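Side-chain contact in restriction endonuclease PacI (PDB 3M7K), which cuts DNA at a rare eight-base-pair site as an HNH restriction endonuclease with a beta-beta-alpha-metal active site: residues Arg106-Phe110 against Ile111-Ile115. Numbering follows the deposited sequence.
With ZN (zinc ion), chain D; MG (magnesium ion), chain F; nucleotides of chain B; nucleotides of chain C.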
loop_
_atom_site.group_PDB
_atom_site.type_symbol
_atom_site.label_atom_id
_atom_site.label_comp_id
_atom_site.label_asym_id
_atom_site.label_seq_id
_atom_site.Cartn_x
_atom_site.Cartn_y
_atom_site.Cartn_z
ATOM N N ARG A 106 -16.593 4.918 -4.505
ATOM C CA ARG A 106 -15.859 6.138 -4.323
ATOM C C ARG A 106 -14.810 6.136 -5.428
ATOM O O ARG A 106 -14.197 5.093 -5.689
ATOM C CB ARG A 106 -15.186 6.020 -2.959
ATOM C CG ARG A 106 -14.624 7.262 -2.451
ATOM C CD ARG A 106 -14.865 7.357 -0.958
ATOM N NE ARG A 106 -14.157 8.533 -0.543
ATOM C CZ ARG A 106 -14.060 8.983 0.695
ATOM N NH1 ARG A 106 -14.655 8.351 1.699
ATOM N NH2 ARG A 106 -13.345 10.074 0.904
ATOM N N LEU A 107 -14.579 7.269 -6.087
ATOM C CA LEU A 107 -13.496 7.332 -7.069
ATOM C C LEU A 107 -12.185 7.339 -6.313
ATOM O O LEU A 107 -12.054 8.035 -5.298
ATOM C CB LEU A 107 -13.605 8.600 -7.906
ATOM C CG LEU A 107 -13.107 8.692 -9.335
ATOM C CD1 LEU A 107 -13.715 7.637 -10.286
ATOM C CD2 LEU A 107 -13.411 10.116 -9.814
ATOM N N ALA A 108 -11.229 6.547 -6.781
ATOM C CA ALA A 108 -9.915 6.486 -6.146
ATOM C C ALA A 108 -8.793 6.232 -7.163
ATOM O O ALA A 108 -8.947 5.413 -8.073
ATOM C CB ALA A 108 -9.892 5.402 -5.046
ATOM N N CYS A 109 -7.657 6.902 -6.984
ATOM C CA CYS A 109 -6.497 6.621 -7.812
ATOM C C CYS A 109 -5.936 5.277 -7.367
ATOM O O CYS A 109 -6.208 4.809 -6.237
ATOM C CB CYS A 109 -5.422 7.734 -7.691
ATOM S SG CYS A 109 -4.435 7.769 -6.120
ATOM N N PHE A 110 -5.189 4.626 -8.239
ATOM C CA PHE A 110 -4.695 3.273 -7.937
ATOM C C PHE A 110 -3.726 3.244 -6.753
ATOM O O PHE A 110 -3.605 2.213 -6.058
ATOM C CB PHE A 110 -4.042 2.669 -9.182
ATOM C CG PHE A 110 -3.910 1.155 -9.152
ATOM C CD1 PHE A 110 -4.904 0.355 -8.582
ATOM C CD2 PHE A 110 -2.795 0.535 -9.731
ATOM C CE1 PHE A 110 -4.788 -1.026 -8.553
ATOM C CE2 PHE A 110 -2.678 -0.870 -9.754
ATOM C CZ PHE A 110 -3.679 -1.657 -9.163
ATOM N N ILE A 111 -3.041 4.363 -6.506
ATOM C CA ILE A 111 -2.166 4.445 -5.325
ATOM C C ILE A 111 -3.000 4.365 -4.035
ATOM O O ILE A 111 -2.711 3.545 -3.162
ATOM C CB ILE A 111 -1.214 5.682 -5.362
ATOM C CG1 ILE A 111 -0.105 5.448 -6.399
ATOM C CG2 ILE A 111 -0.616 5.954 -3.968
ATOM C CD1 ILE A 111 0.873 6.641 -6.646
ATOM N N CYS A 112 -4.032 5.204 -3.911
ATOM C CA CYS A 112 -4.838 5.192 -2.690
ATOM C C CYS A 112 -5.641 3.902 -2.582
ATOM O O CYS A 112 -5.842 3.369 -1.490
ATOM C CB CYS A 112 -5.800 6.388 -2.661
ATOM S SG CYS A 112 -4.946 7.952 -2.399
ATOM N N ASN A 113 -6.124 3.405 -3.713
ATOM C CA ASN A 113 -6.909 2.169 -3.692
ATOM C C ASN A 113 -6.079 1.029 -3.090
ATOM O O ASN A 113 -6.580 0.253 -2.250
ATOM C CB ASN A 113 -7.433 1.793 -5.111
ATOM C CG ASN A 113 -8.873 1.262 -5.076
ATOM O OD1 ASN A 113 -9.429 0.993 -3.994
ATOM N ND2 ASN A 113 -9.482 1.128 -6.237
ATOM N N ARG A 114 -4.825 0.898 -3.543
ATOM C CA ARG A 114 -3.947 -0.182 -3.044
ATOM C C ARG A 114 -3.554 0.051 -1.595
ATOM O O ARG A 114 -3.470 -0.901 -0.806
ATOM C CB ARG A 114 -2.688 -0.298 -3.885
ATOM C CG ARG A 114 -2.958 -1.105 -5.154
ATOM C CD ARG A 114 -1.666 -1.602 -5.644
ATOM N NE ARG A 114 -1.732 -2.621 -6.665
ATOM C CZ ARG A 114 -0.897 -2.637 -7.709
ATOM N NH1 ARG A 114 -0.038 -1.636 -7.870
ATOM N NH2 ARG A 114 -0.927 -3.627 -8.604
ATOM N N ILE A 115 -3.290 1.306 -1.246
ATOM C CA ILE A 115 -2.966 1.631 0.163
ATOM C C ILE A 115 -4.075 1.241 1.129
ATOM O O ILE A 115 -3.834 0.528 2.131
ATOM C CB ILE A 115 -2.549 3.119 0.304
ATOM C CG1 ILE A 115 -1.195 3.292 -0.401
ATOM C CG2 ILE A 115 -2.473 3.540 1.794
ATOM C CD1 ILE A 115 -0.725 4.754 -0.545
HETATM ZN ZN ZN D . -5.419 9.037 -4.425
HETATM MG MG MG F . -10.783 -0.475 -2.788
ATOM P P DA B 8 2.704 -7.793 -9.000
ATOM O OP1 DA B 8 3.998 -8.249 -9.549
ATOM O OP2 DA B 8 2.249 -8.224 -7.651
ATOM O "O5'" DA B 8 2.676 -6.188 -9.022
ATOM C "C5'" DA B 8 2.884 -5.453 -10.230
ATOM C "C4'" DA B 8 3.764 -4.267 -9.914
ATOM O "O4'" DA B 8 3.055 -3.407 -8.977
ATOM C "C3'" DA B 8 5.090 -4.613 -9.254
ATOM O "O3'" DA B 8 6.058 -3.736 -9.834
ATOM C "C2'" DA B 8 4.832 -4.303 -7.769
ATOM C "C1'" DA B 8 3.865 -3.135 -7.851
ATOM N N9 DA B 8 2.945 -3.045 -6.708
ATOM C C8 DA B 8 2.017 -3.999 -6.371
ATOM N N7 DA B 8 1.300 -3.684 -5.312
ATOM C C5 DA B 8 1.787 -2.436 -4.933
ATOM C C6 DA B 8 1.408 -1.607 -3.861
ATOM N N6 DA B 8 0.421 -1.948 -2.986
ATOM N N1 DA B 8 2.089 -0.441 -3.726
ATOM C C2 DA B 8 3.058 -0.119 -4.626
ATOM N N3 DA B 8 3.488 -0.851 -5.674
ATOM C C4 DA B 8 2.804 -2.018 -5.771
ATOM O OP3 DT C 1 -10.321 -5.703 -6.166
ATOM P P DT C 1 -11.138 -4.511 -6.521
ATOM O OP1 DT C 1 -11.861 -3.792 -5.480
ATOM O OP2 DT C 1 -12.040 -4.907 -7.601
ATOM O "O5'" DT C 1 -9.998 -3.556 -7.111
ATOM C "C5'" DT C 1 -10.194 -2.525 -7.994
ATOM C "C4'" DT C 1 -8.815 -1.979 -8.359
ATOM O "O4'" DT C 1 -7.807 -2.992 -8.155
ATOM C "C3'" DT C 1 -8.700 -1.531 -9.792
ATOM O "O3'" DT C 1 -7.861 -0.376 -9.873
ATOM C "C2'" DT C 1 -8.090 -2.760 -10.477
ATOM C "C1'" DT C 1 -7.190 -3.342 -9.383
ATOM N N1 DT C 1 -7.132 -4.807 -9.481
ATOM C C2 DT C 1 -5.946 -5.407 -9.839
ATOM O O2 DT C 1 -4.921 -4.801 -10.074
ATOM N N3 DT C 1 -5.986 -6.770 -9.916
ATOM C C4 DT C 1 -7.084 -7.580 -9.683
ATOM O O4 DT C 1 -7.000 -8.796 -9.795
ATOM C C5 DT C 1 -8.305 -6.904 -9.308
ATOM C C7 DT C 1 -9.559 -7.701 -9.032
ATOM C C6 DT C 1 -8.275 -5.555 -9.225
HETATM O O HOH W 1 -7.978 2.664 -8.186
HETATM O O HOH W 2 -0.547 1.296 -6.447
HETATM O O HOH W 3 -9.083 -0.477 -1.140
HETATM O O HOH W 4 -12.291 -1.674 -1.512
#
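Arg114 tilts one face of its guanidinium over CE2 and CZ of Phe110, one turn back, with CE2 of Phe110 3.2 Å from CZ of Arg114 and the planes 39° apart; CG of Arg114 sits over the ring face, 4.2 Å from its centroid. The guanidinium's other face has N7 of DA8 of chain B over it, sandwiching the cation between protein and base. NE of Arg114 is hydrogen-bonded to O2 of a thymine other than DT1 of chain C. CG of Phe110 stands anti to the backbone N (chi1 -161°), and CD1 comes 3.3 Å from O3' of DT1 of chain C.

Cys109 caps the helix: its SG accepts from Cys112 N at 3.4 Å, while its carbonyl O takes Asn113 N at 2.9 Å, almost head-on. SG of Cys109 and SG of Cys112 hold the same zinc ion, completed by Cys63 and Cys66. Asn113 turns its OD1 to the magnesium ion, 2.3 Å away, which Asp92 and a DNA phosphate share; a water bridges Asn113 ND2 and Ala108 O.

This is the strand-to-helix corner of the beta-beta-alpha-metal motif. The zinc site probably steadies the start of the helix that presents a magnesium ligand and a base-contacting arginine to the cleaved DNA.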